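Local coordinates for odorant-binding protein 47 (Anopheles gambiae, PDB 3PM2) that binds small hydrophobic odorants such as indole, menthol and citronellal and is thought to carry them through the aqueous fluid around olfactory dendrites, at residues 30-41 and 53-61. Sequence-based numbering, arbitrary orientation.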
ATOM      1  N   PHE A  30       9.909  -4.382   5.142  1.00 21.87           N
ATOM      2  CA  PHE A  30       8.768  -3.497   5.318  1.00 19.93           C
ATOM      3  C   PHE A  30       8.831  -2.799   6.690  1.00 22.90           C
ATOM      4  O   PHE A  30       8.592  -1.592   6.767  1.00 20.36           O
ATOM      5  CB  PHE A  30       7.446  -4.271   5.189  1.00 21.44           C
ATOM      6  CG  PHE A  30       6.270  -3.347   5.344  1.00 23.43           C
ATOM      7  CD1 PHE A  30       5.800  -2.610   4.266  1.00 25.91           C
ATOM      8  CD2 PHE A  30       5.655  -3.172   6.586  1.00 24.97           C
ATOM      9  CE1 PHE A  30       4.744  -1.708   4.421  1.00 26.42           C
ATOM     10  CE2 PHE A  30       4.592  -2.272   6.733  1.00 26.77           C
ATOM     11  CZ  PHE A  30       4.152  -1.552   5.647  1.00 24.86           C
ATOM     12  N   MET A  31       9.141  -3.560   7.765  1.00 22.95           N
ATOM     13  CA  MET A  31       9.178  -3.008   9.121  1.00 23.91           C
ATOM     14  C   MET A  31      10.212  -1.921   9.299  1.00 24.81           C
ATOM     15  O   MET A  31       9.939  -0.937   9.990  1.00 22.66           O
ATOM     16  CB  MET A  31       9.281  -4.110  10.186  1.00 28.15           C
ATOM     17  CG  MET A  31       7.929  -4.766  10.479  1.00 34.02           C
ATOM     18  SD  MET A  31       6.567  -3.626  10.933  1.00 41.15           S
ATOM     19  CE  MET A  31       7.262  -2.813  12.405  1.00 37.58           C
ATOM     20  N   THR A  32      11.382  -2.068   8.633  1.00 20.30           N
ATOM     21  CA  THR A  32      12.450  -1.065   8.625  1.00 20.17           C
ATOM     22  C   THR A  32      11.879   0.254   8.060  1.00 20.73           C
ATOM     23  O   THR A  32      12.093   1.323   8.636  1.00 18.18           O
ATOM     24  CB  THR A  32      13.625  -1.589   7.783  1.00 26.40           C
ATOM     25  OG1 THR A  32      14.104  -2.796   8.366  1.00 29.49           O
ATOM     26  CG2 THR A  32      14.762  -0.586   7.663  1.00 26.03           C
ATOM     27  N   CYS A  33      11.177   0.174   6.916  1.00 18.87           N
ATOM     28  CA  CYS A  33      10.566   1.347   6.274  1.00 18.48           C
ATOM     29  C   CYS A  33       9.460   1.955   7.108  1.00 19.27           C
ATOM     30  O   CYS A  33       9.370   3.188   7.204  1.00 18.13           O
ATOM     31  CB  CYS A  33      10.085   0.972   4.881  1.00 19.02           C
ATOM     32  SG  CYS A  33      11.451   0.648   3.741  1.00 23.44           S
ATOM     33  N   HIS A  34       8.626   1.098   7.703  1.00 15.15           N
ATOM     34  CA  HIS A  34       7.537   1.529   8.582  1.00 15.22           C
ATOM     35  C   HIS A  34       8.118   2.306   9.775  1.00 19.11           C
ATOM     36  O   HIS A  34       7.688   3.422  10.045  1.00 15.63           O
ATOM     37  CB  HIS A  34       6.723   0.301   9.080  1.00 16.06           C
ATOM     38  CG  HIS A  34       5.735   0.652  10.151  1.00 19.34           C
ATOM     39  ND1 HIS A  34       4.420   0.969   9.848  1.00 21.41           N
ATOM     40  CD2 HIS A  34       5.912   0.760  11.487  1.00 21.67           C
ATOM     41  CE1 HIS A  34       3.848   1.260  11.005  1.00 21.23           C
ATOM     42  NE2 HIS A  34       4.705   1.150  12.017  1.00 21.41           N
ATOM     43  N   SER A  35       9.090   1.714  10.503  1.00 17.21           N
ATOM     44  CA  SER A  35       9.699   2.379  11.662  1.00 17.40           C
ATOM     45  C   SER A  35      10.283   3.780  11.300  1.00 20.50           C
ATOM     46  O   SER A  35      10.077   4.765  12.019  1.00 18.58           O
ATOM     47  CB  SER A  35      10.771   1.468  12.269  1.00 22.37           C
ATOM     48  OG  SER A  35      11.390   2.064  13.401  1.00 31.30           O
ATOM     49  N   LYS A  36      10.975   3.859  10.152  1.00 17.23           N
ATOM     50  CA  LYS A  36      11.620   5.098   9.704  1.00 16.50           C
ATOM     51  C   LYS A  36      10.642   6.239   9.412  1.00 21.14           C
ATOM     52  O   LYS A  36      10.924   7.384   9.794  1.00 19.46           O
ATOM     53  CB  LYS A  36      12.445   4.806   8.440  1.00 19.00           C
ATOM     54  CG  LYS A  36      13.439   5.899   8.097  1.00 25.40           C
ATOM     55  CD  LYS A  36      14.232   5.505   6.870  1.00 40.12           C
ATOM     56  CE  LYS A  36      15.232   6.559   6.480  1.00 55.09           C
ATOM     57  NZ  LYS A  36      15.665   6.384   5.066  1.00 64.56           N
ATOM     58  N   TRP A  37       9.514   5.925   8.742  1.00 17.49           N
ATOM     59  CA  TRP A  37       8.574   6.916   8.215  1.00 17.45           C
ATOM     60  C   TRP A  37       7.168   6.972   8.761  1.00 19.05           C
ATOM     61  O   TRP A  37       6.439   7.900   8.392  1.00 17.73           O
ATOM     62  CB  TRP A  37       8.517   6.796   6.689  1.00 17.27           C
ATOM     63  CG  TRP A  37       9.833   7.010   5.997  1.00 18.87           C
ATOM     64  CD1 TRP A  37      10.590   6.071   5.363  1.00 21.91           C
ATOM     65  CD2 TRP A  37      10.550   8.241   5.893  1.00 19.27           C
ATOM     66  NE1 TRP A  37      11.712   6.654   4.824  1.00 21.76           N
ATOM     67  CE2 TRP A  37      11.691   7.994   5.101  1.00 23.83           C
ATOM     68  CE3 TRP A  37      10.288   9.556   6.315  1.00 21.34           C
ATOM     69  CZ2 TRP A  37      12.605   9.001   4.776  1.00 23.97           C
ATOM     70  CZ3 TRP A  37      11.207  10.545   6.016  1.00 23.38           C
ATOM     71  CH2 TRP A  37      12.340  10.267   5.241  1.00 23.99           C
ATOM     72  N   ILE A  38       6.756   6.035   9.633  1.00 17.60           N
ATOM     73  CA  ILE A  38       5.367   6.076  10.146  1.00 17.35           C
ATOM     74  C   ILE A  38       4.982   7.396  10.854  1.00 18.39           C
ATOM     75  O   ILE A  38       3.859   7.860  10.703  1.00 16.79           O
ATOM     76  CB  ILE A  38       4.987   4.810  10.976  1.00 20.16           C
ATOM     77  CG1 ILE A  38       3.454   4.711  11.224  1.00 19.77           C
ATOM     78  CG2 ILE A  38       5.792   4.730  12.285  1.00 21.12           C
ATOM     79  CD1 ILE A  38       2.600   4.555   9.980  1.00 20.56           C
ATOM     80  N   GLY A  39       5.937   7.977  11.569  1.00 16.41           N
ATOM     81  CA  GLY A  39       5.768   9.207  12.332  1.00 17.28           C
ATOM     82  C   GLY A  39       5.257  10.328  11.451  1.00 19.32           C
ATOM     83  O   GLY A  39       4.174  10.881  11.681  1.00 17.84           O
ATOM     84  N   GLN A  40       6.003  10.618  10.399  1.00 15.25           N
ATOM     85  CA  GLN A  40       5.593  11.659   9.477  1.00 13.74           C
ATOM     86  C   GLN A  40       4.401  11.214   8.634  1.00 16.18           C
ATOM     87  O   GLN A  40       3.600  12.065   8.267  1.00 14.77           O
ATOM     88  CB  GLN A  40       6.764  12.248   8.668  1.00 15.55           C
ATOM     89  CG  GLN A  40       7.279  11.412   7.506  1.00 26.09           C
ATOM     90  CD  GLN A  40       7.799  12.327   6.406  1.00 37.73           C
ATOM     91  OE1 GLN A  40       8.583  13.272   6.653  1.00 25.75           O
ATOM     92  NE2 GLN A  40       7.397  12.061   5.156  1.00 15.58           N
ATOM     93  N   THR A  41       4.268   9.907   8.330  1.00 12.52           N
ATOM     94  CA  THR A  41       3.112   9.440   7.547  1.00 11.93           C
ATOM     95  C   THR A  41       1.791   9.766   8.278  1.00 14.84           C
ATOM     96  O   THR A  41       0.838  10.280   7.672  1.00 14.47           O
ATOM     97  CB  THR A  41       3.292   7.995   7.093  1.00 17.43           C
ATOM     98  OG1 THR A  41       4.499   7.941   6.318  1.00 16.15           O
ATOM     99  CG2 THR A  41       2.118   7.488   6.236  1.00 15.78           C
ATOM    100  N   GLY A  53       2.652  12.388  -0.592  1.00 13.94           N
ATOM    101  CA  GLY A  53       3.289  11.106  -0.888  1.00 13.55           C
ATOM    102  C   GLY A  53       3.718  10.349   0.348  1.00 16.99           C
ATOM    103  O   GLY A  53       4.234  10.940   1.301  1.00 15.65           O
ATOM    104  N   CYS A  54       3.474   9.041   0.355  1.00 12.54           N
ATOM    105  CA  CYS A  54       3.792   8.218   1.510  1.00 11.77           C
ATOM    106  C   CYS A  54       5.269   7.763   1.447  1.00 13.57           C
ATOM    107  O   CYS A  54       5.652   7.023   0.524  1.00 11.37           O
ATOM    108  CB  CYS A  54       2.846   7.028   1.577  1.00 13.63           C
ATOM    109  SG  CYS A  54       3.295   5.851   2.860  1.00 17.60           S
ATOM    110  N   CYS A  55       6.082   8.200   2.418  1.00 12.36           N
ATOM    111  CA  CYS A  55       7.500   7.818   2.440  1.00 13.61           C
ATOM    112  C   CYS A  55       7.744   6.377   2.820  1.00 14.02           C
ATOM    113  O   CYS A  55       8.771   5.823   2.434  1.00 13.78           O
ATOM    114  CB  CYS A  55       8.322   8.768   3.302  1.00 15.19           C
ATOM    115  SG  CYS A  55       8.516  10.427   2.591  1.00 18.87           S
ATOM    116  N   VAL A  56       6.824   5.764   3.611  1.00 11.30           N
ATOM    117  CA  VAL A  56       6.946   4.354   3.963  1.00 11.21           C
ATOM    118  C   VAL A  56       7.014   3.571   2.634  1.00 15.46           C
ATOM    119  O   VAL A  56       7.888   2.722   2.457  1.00 13.77           O
ATOM    120  CB  VAL A  56       5.753   3.845   4.844  1.00 15.17           C
ATOM    121  CG1 VAL A  56       5.804   2.324   5.016  1.00 15.41           C
ATOM    122  CG2 VAL A  56       5.708   4.547   6.203  1.00 14.80           C
ATOM    123  N   ALA A  57       6.084   3.865   1.710  1.00 11.81           N
ATOM    124  CA  ALA A  57       6.010   3.182   0.405  1.00 12.02           C
ATOM    125  C   ALA A  57       7.188   3.469  -0.487  1.00 15.23           C
ATOM    126  O   ALA A  57       7.687   2.554  -1.149  1.00 14.20           O
ATOM    127  CB  ALA A  57       4.711   3.546  -0.310  1.00 13.00           C
ATOM    128  N   GLU A  58       7.650   4.733  -0.533  1.00 14.71           N
ATOM    129  CA  GLU A  58       8.822   5.039  -1.360  1.00 14.02           C
ATOM    130  C   GLU A  58      10.049   4.256  -0.855  1.00 17.05           C
ATOM    131  O   GLU A  58      10.820   3.738  -1.663  1.00 17.03           O
ATOM    132  CB  GLU A  58       9.080   6.539  -1.416  1.00 15.45           C
ATOM    133  CG  GLU A  58      10.256   6.899  -2.316  1.00 18.56           C
ATOM    134  CD  GLU A  58      10.313   8.366  -2.683  1.00 28.72           C
ATOM    135  OE1 GLU A  58       9.327   8.868  -3.263  1.00 23.67           O
ATOM    136  OE2 GLU A  58      11.349   9.012  -2.409  1.00 30.53           O
ATOM    137  N   CYS A  59      10.190   4.133   0.475  1.00 15.24           N
ATOM    138  CA  CYS A  59      11.264   3.378   1.129  1.00 15.70           C
ATOM    139  C   CYS A  59      11.220   1.898   0.670  1.00 18.18           C
ATOM    140  O   CYS A  59      12.261   1.336   0.298  1.00 16.57           O
ATOM    141  CB  CYS A  59      11.144   3.508   2.649  1.00 17.62           C
ATOM    142  SG  CYS A  59      12.343   2.520   3.585  1.00 23.21           S
ATOM    143  N   VAL A  60       9.998   1.283   0.675  1.00 14.25           N
ATOM    144  CA  VAL A  60       9.763  -0.091   0.260  1.00 13.35           C
ATOM    145  C   VAL A  60      10.155  -0.236  -1.211  1.00 16.75           C
ATOM    146  O   VAL A  60      10.839  -1.188  -1.575  1.00 17.36           O
ATOM    147  CB  VAL A  60       8.292  -0.527   0.497  1.00 16.60           C
ATOM    148  CG1 VAL A  60       7.991  -1.842  -0.216  1.00 16.25           C
ATOM    149  CG2 VAL A  60       7.970  -0.651   1.991  1.00 16.10           C
ATOM    150  N   MET A  61       9.731   0.700  -2.038  1.00 13.38           N
ATOM    151  CA  MET A  61      10.023   0.658  -3.485  1.00 12.90           C
ATOM    152  C   MET A  61      11.508   0.813  -3.757  1.00 20.20           C
ATOM    153  O   MET A  61      12.054   0.076  -4.573  1.00 21.08           O
ATOM    154  CB  MET A  61       9.173   1.668  -4.249  1.00 14.08           C
ATOM    155  CG  MET A  61       7.674   1.358  -4.198  1.00 16.22           C
ATOM    156  SD  MET A  61       7.249  -0.145  -5.081  1.00 18.49           S
ATOM    157  CE  MET A  61       5.461   0.041  -5.225  1.00 16.07           C
TER
HETATM  158  O   HOH W   1       5.456   9.863   4.485  1.00 15.38           O
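V56 lies as a knob among C33, H34, I38 and T41 on the facing helix, and its two methyls divide the work: V56 CG2 meets W37 CB at 3.6 Å, while CG1 rests near the backbone of H34. A branched side chain suits this place because it fills the groove between two nearly antiparallel helices, whose axes come within 8.4 Å of each other at 151°. Next to it the C33–C59 disulfide fixes their spacing covalently. W37 offers a broad flat face to C55, whose CB is 3.7 Å from the centroid of the five-membered ring in a CH-pi contact and whose SG stands above the six-membered ring. W37 CG is anti to its own carbonyl carbon (chi1 -59°), which lays the ring along the other helix. F30 meets both valines obliquely, F30 CD1 to V60 CG2 at 3.7 Å being the nearer; V60 CG2 also touches C33 CB. The loose side is the outward one, where K36 CG lies over the rim of the opposite indole face and the chain leads on to solvent. No direct hydrogen bond crosses; at the T41 end a water accepts from C55 N, at the helix start, and from Q40 NE2, and donates to T41 OG1, polar groups suited to holding it. C54 is the N-cap, its SG accepting weakly from A57 N. In this disulfide-pinned packing of the all-helical PBP/GOBP-family fold, the Q40–Q128 hydrogen bond and C55–C130 disulfide tie the pair to a loop, while A57 and M61 pack against helix 133-147.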